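Side-chain contact in D-lactate dehydrogenase (Fermentative) (Pseudomonas aeruginosa, PDB 6ABJ), which catalyses the NADH-dependent interconversion of pyruvate and D-lactate as a tetrameric member of the D-isomer specific 2-hydroxyacid dehydrogenase family: residues 131-136 with 156-161. Sequence-based numbering, arbitrary orientation.
Sequences TLNRRL and FDLHGK
The side-chain amide of Asn133, near the C-terminal end of helix 118-134, grips both backbone polar groups of Phe156 and at the same time lies flat over that residue's ring. Phe156 N donates to Asn133 OD1 at 2.9 Å in a nearly straight bond. In return Asn133 ND2 donates to Phe156 O at 2.8 Å, with the carbonyl oxygen close to the plane of the amide. The first torsions bring the two groups together: CG of Asn133 stands anti to the backbone N, carrying the amide out to the loop, and CG of Phe156 sits between its own N and carbonyl carbon (chi1 62°), which folds the ring back under the amide. The two planes are only 17° apart, and ND2 lies 3.3 Å above the ring plane, over its centre. From Leu158 the CD2 methyl also touches Asn133 ND2, at 3.6 Å, and the Leu158 side chain also packs against Ile129 and Leu130 of the same helix.

A water links Arg134 NH1 to Phe156 O, giving this carbonyl a second donor. The Arg134 guanidinium also bonds to Ala120 O and Ala313 O of the second subunit. Just after Asn133 the helix closes in a Schellman motif with Arg135, at positive phi, as the C-prime residue; Arg135 NH1 returns to Asn133 O at 2.8 Å and also bonds to Tyr270 OH.

The contact therefore pins the loop leading into strand 162-166, the first strand, in chain order, of the seven-stranded Rossmann-type sheet, to the end of helix 118-134. With both amide ends bonded to one residue and a ring beneath, the flip state and rotation of the buried Asn133 amide are fixed.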
ATOM      1  N   THR B 131       4.377 -14.180  -9.489  1.00 20.99           N
ATOM      2  CA  THR B 131       3.784 -12.980  -8.998  1.00 21.68           C
ATOM      3  C   THR B 131       3.554 -11.971 -10.149  1.00 21.09           C
ATOM      4  O   THR B 131       2.540 -11.274 -10.178  1.00 20.99           O
ATOM      5  CB  THR B 131       4.512 -12.335  -7.769  1.00 26.16           C
ATOM      6  OG1 THR B 131       3.680 -11.264  -7.285  1.00 30.74           O
ATOM      7  CG2 THR B 131       5.758 -11.705  -8.108  1.00 28.89           C
ATOM      8  N   LEU B 132       4.526 -11.848 -11.030  1.00 20.46           N
ATOM      9  CA  LEU B 132       4.383 -10.948 -12.140  1.00 20.59           C
ATOM     10  C   LEU B 132       3.256 -11.408 -13.101  1.00 19.09           C
ATOM     11  O   LEU B 132       2.440 -10.612 -13.545  1.00 20.26           O
ATOM     12  CB  LEU B 132       5.689 -10.856 -12.923  1.00 20.06           C
ATOM     13  CG  LEU B 132       6.826 -10.021 -12.280  1.00 20.45           C
ATOM     14  CD1 LEU B 132       8.169 -10.367 -12.894  1.00 20.15           C
ATOM     15  CD2 LEU B 132       6.467  -8.540 -12.490  1.00 21.22           C
ATOM     16  N   ASN B 133       3.247 -12.709 -13.382  1.00 20.22           N
ATOM     17  CA  ASN B 133       2.327 -13.279 -14.356  1.00 19.20           C
ATOM     18  C   ASN B 133       0.875 -13.053 -13.853  1.00 18.51           C
ATOM     19  O   ASN B 133       0.024 -12.498 -14.567  1.00 19.28           O
ATOM     20  CB  ASN B 133       2.641 -14.747 -14.460  1.00 19.64           C
ATOM     21  CG  ASN B 133       1.758 -15.494 -15.435  1.00 22.22           C
ATOM     22  OD1 ASN B 133       0.594 -15.119 -15.677  1.00 21.59           O
ATOM     23  ND2 ASN B 133       2.263 -16.620 -15.911  1.00 24.26           N
ATOM     24  N   ARG B 134       0.628 -13.450 -12.611  1.00 18.19           N
ATOM     25  CA  ARG B 134      -0.697 -13.431 -12.060  1.00 19.03           C
ATOM     26  C   ARG B 134      -0.975 -12.081 -11.282  1.00 20.06           C
ATOM     27  O   ARG B 134      -2.040 -11.906 -10.660  1.00 20.74           O
ATOM     28  CB  ARG B 134      -0.998 -14.652 -11.208  1.00 19.59           C
ATOM     29  CG  ARG B 134      -0.641 -15.999 -11.879  1.00 20.51           C
ATOM     30  CD  ARG B 134      -1.322 -16.150 -13.234  1.00 21.53           C
ATOM     31  NE  ARG B 134      -2.710 -16.339 -13.029  1.00 21.70           N
ATOM     32  CZ  ARG B 134      -3.351 -17.511 -12.974  1.00 21.84           C
ATOM     33  NH1 ARG B 134      -2.776 -18.645 -13.280  1.00 22.73           N
ATOM     34  NH2 ARG B 134      -4.620 -17.513 -12.708  1.00 22.94           N
ATOM     35  N   ARG B 135      -0.006 -11.178 -11.323  1.00 19.65           N
ATOM     36  CA  ARG B 135      -0.151  -9.889 -10.667  1.00 22.03           C
ATOM     37  C   ARG B 135      -0.526 -10.022  -9.207  1.00 20.76           C
ATOM     38  O   ARG B 135      -1.342  -9.256  -8.693  1.00 22.41           O
ATOM     39  CB  ARG B 135      -1.207  -9.048 -11.386  1.00 22.79           C
ATOM     40  CG  ARG B 135      -0.736  -8.457 -12.701  1.00 26.27           C
ATOM     41  CD  ARG B 135      -0.942  -9.444 -13.836  1.00 26.00           C
ATOM     42  NE  ARG B 135      -1.172  -8.770 -15.108  1.00 31.62           N
ATOM     43  CZ  ARG B 135      -0.769  -9.242 -16.283  1.00 32.69           C
ATOM     44  NH1 ARG B 135      -0.118 -10.395 -16.346  1.00 22.69           N
ATOM     45  NH2 ARG B 135      -1.019  -8.564 -17.395  1.00 32.72           N
ATOM     46  N   LEU B 136       0.074 -10.992  -8.535  1.00 21.02           N
ATOM     47  CA  LEU B 136      -0.325 -11.298  -7.189  1.00 22.14           C
ATOM     48  C   LEU B 136      -0.058 -10.148  -6.172  1.00 22.20           C
ATOM     49  O   LEU B 136      -0.808  -9.980  -5.266  1.00 22.54           O
ATOM     50  CB  LEU B 136       0.376 -12.529  -6.700  1.00 22.78           C
ATOM     51  CG  LEU B 136       0.090 -13.855  -7.486  1.00 23.70           C
ATOM     52  CD1 LEU B 136       0.896 -15.040  -6.989  1.00 24.80           C
ATOM     53  CD2 LEU B 136      -1.397 -14.110  -7.523  1.00 23.51           C
ATOM     54  N   PHE B 156      -1.112 -15.425 -17.955  1.00 20.40           N
ATOM     55  CA  PHE B 156      -0.932 -16.402 -18.992  1.00 21.06           C
ATOM     56  C   PHE B 156      -0.521 -17.746 -18.387  1.00 22.06           C
ATOM     57  O   PHE B 156       0.168 -17.809 -17.358  1.00 21.55           O
ATOM     58  CB  PHE B 156       0.094 -15.885 -20.021  1.00 22.74           C
ATOM     59  CG  PHE B 156       1.484 -15.645 -19.465  1.00 22.58           C
ATOM     60  CD1 PHE B 156       1.832 -14.410 -18.952  1.00 24.03           C
ATOM     61  CD2 PHE B 156       2.437 -16.617 -19.476  1.00 25.28           C
ATOM     62  CE1 PHE B 156       3.123 -14.164 -18.513  1.00 26.66           C
ATOM     63  CE2 PHE B 156       3.749 -16.372 -19.025  1.00 26.63           C
ATOM     64  CZ  PHE B 156       4.090 -15.112 -18.590  1.00 26.78           C
ATOM     65  N   ASP B 157      -0.950 -18.825 -19.023  1.00 22.38           N
ATOM     66  CA  ASP B 157      -0.539 -20.138 -18.580  1.00 24.59           C
ATOM     67  C   ASP B 157       0.967 -20.257 -18.816  1.00 22.96           C
ATOM     68  O   ASP B 157       1.468 -19.900 -19.888  1.00 23.93           O
ATOM     69  CB  ASP B 157      -1.185 -21.226 -19.427  1.00 25.11           C
ATOM     70  CG  ASP B 157      -2.666 -21.330 -19.217  1.00 27.88           C
ATOM     71  OD1 ASP B 157      -3.211 -20.595 -18.368  1.00 25.17           O
ATOM     72  OD2 ASP B 157      -3.284 -22.158 -19.915  1.00 33.62           O
ATOM     73  N   LEU B 158       1.689 -20.787 -17.837  1.00 23.06           N
ATOM     74  CA  LEU B 158       3.050 -21.146 -18.049  1.00 23.37           C
ATOM     75  C   LEU B 158       3.209 -22.408 -18.941  1.00 24.93           C
ATOM     76  O   LEU B 158       4.145 -22.508 -19.783  1.00 23.37           O
ATOM     77  CB  LEU B 158       3.748 -21.404 -16.720  1.00 21.82           C
ATOM     78  CG  LEU B 158       3.966 -20.174 -15.813  1.00 23.20           C
ATOM     79  CD1 LEU B 158       4.554 -20.542 -14.483  1.00 24.08           C
ATOM     80  CD2 LEU B 158       4.828 -19.091 -16.493  1.00 21.71           C
ATOM     81  N   HIS B 159       2.310 -23.351 -18.736  1.00 26.13           N
ATOM     82  CA  HIS B 159       2.273 -24.542 -19.590  1.00 28.56           C
ATOM     83  C   HIS B 159       2.389 -24.195 -21.060  1.00 27.84           C
ATOM     84  O   HIS B 159       1.626 -23.404 -21.556  1.00 27.26           O
ATOM     85  CB  HIS B 159       0.994 -25.339 -19.307  1.00 30.95           C
ATOM     86  CG  HIS B 159       0.932 -26.631 -20.050  1.00 35.34           C
ATOM     87  ND1 HIS B 159       0.106 -26.826 -21.141  1.00 39.22           N
ATOM     88  CD2 HIS B 159       1.607 -27.787 -19.881  1.00 37.04           C
ATOM     89  CE1 HIS B 159       0.293 -28.043 -21.621  1.00 36.36           C
ATOM     90  NE2 HIS B 159       1.193 -28.638 -20.869  1.00 35.77           N
ATOM     91  N   GLY B 160       3.368 -24.772 -21.757  1.00 26.04           N
ATOM     92  CA  GLY B 160       3.493 -24.585 -23.177  1.00 25.35           C
ATOM     93  C   GLY B 160       4.365 -23.390 -23.559  1.00 27.68           C
ATOM     94  O   GLY B 160       4.827 -23.294 -24.716  1.00 26.43           O
ATOM     95  N   LYS B 161       4.673 -22.495 -22.609  1.00 25.10           N
ATOM     96  CA  LYS B 161       5.476 -21.325 -22.950  1.00 24.30           C
ATOM     97  C   LYS B 161       6.976 -21.682 -23.060  1.00 23.77           C
ATOM     98  O   LYS B 161       7.454 -22.661 -22.473  1.00 24.76           O
ATOM     99  CB  LYS B 161       5.312 -20.197 -21.916  1.00 24.87           C
ATOM    100  CG  LYS B 161       3.911 -19.643 -21.773  1.00 23.88           C
ATOM    101  CD  LYS B 161       3.406 -19.095 -23.115  1.00 25.24           C
ATOM    102  CE  LYS B 161       2.012 -18.469 -23.078  1.00 26.55           C
ATOM    103  NZ  LYS B 161       1.007 -19.396 -22.492  1.00 26.77           N
TER
HETATM  104  O   HOH W   1      -0.247 -18.970 -14.750  1.00 21.59           O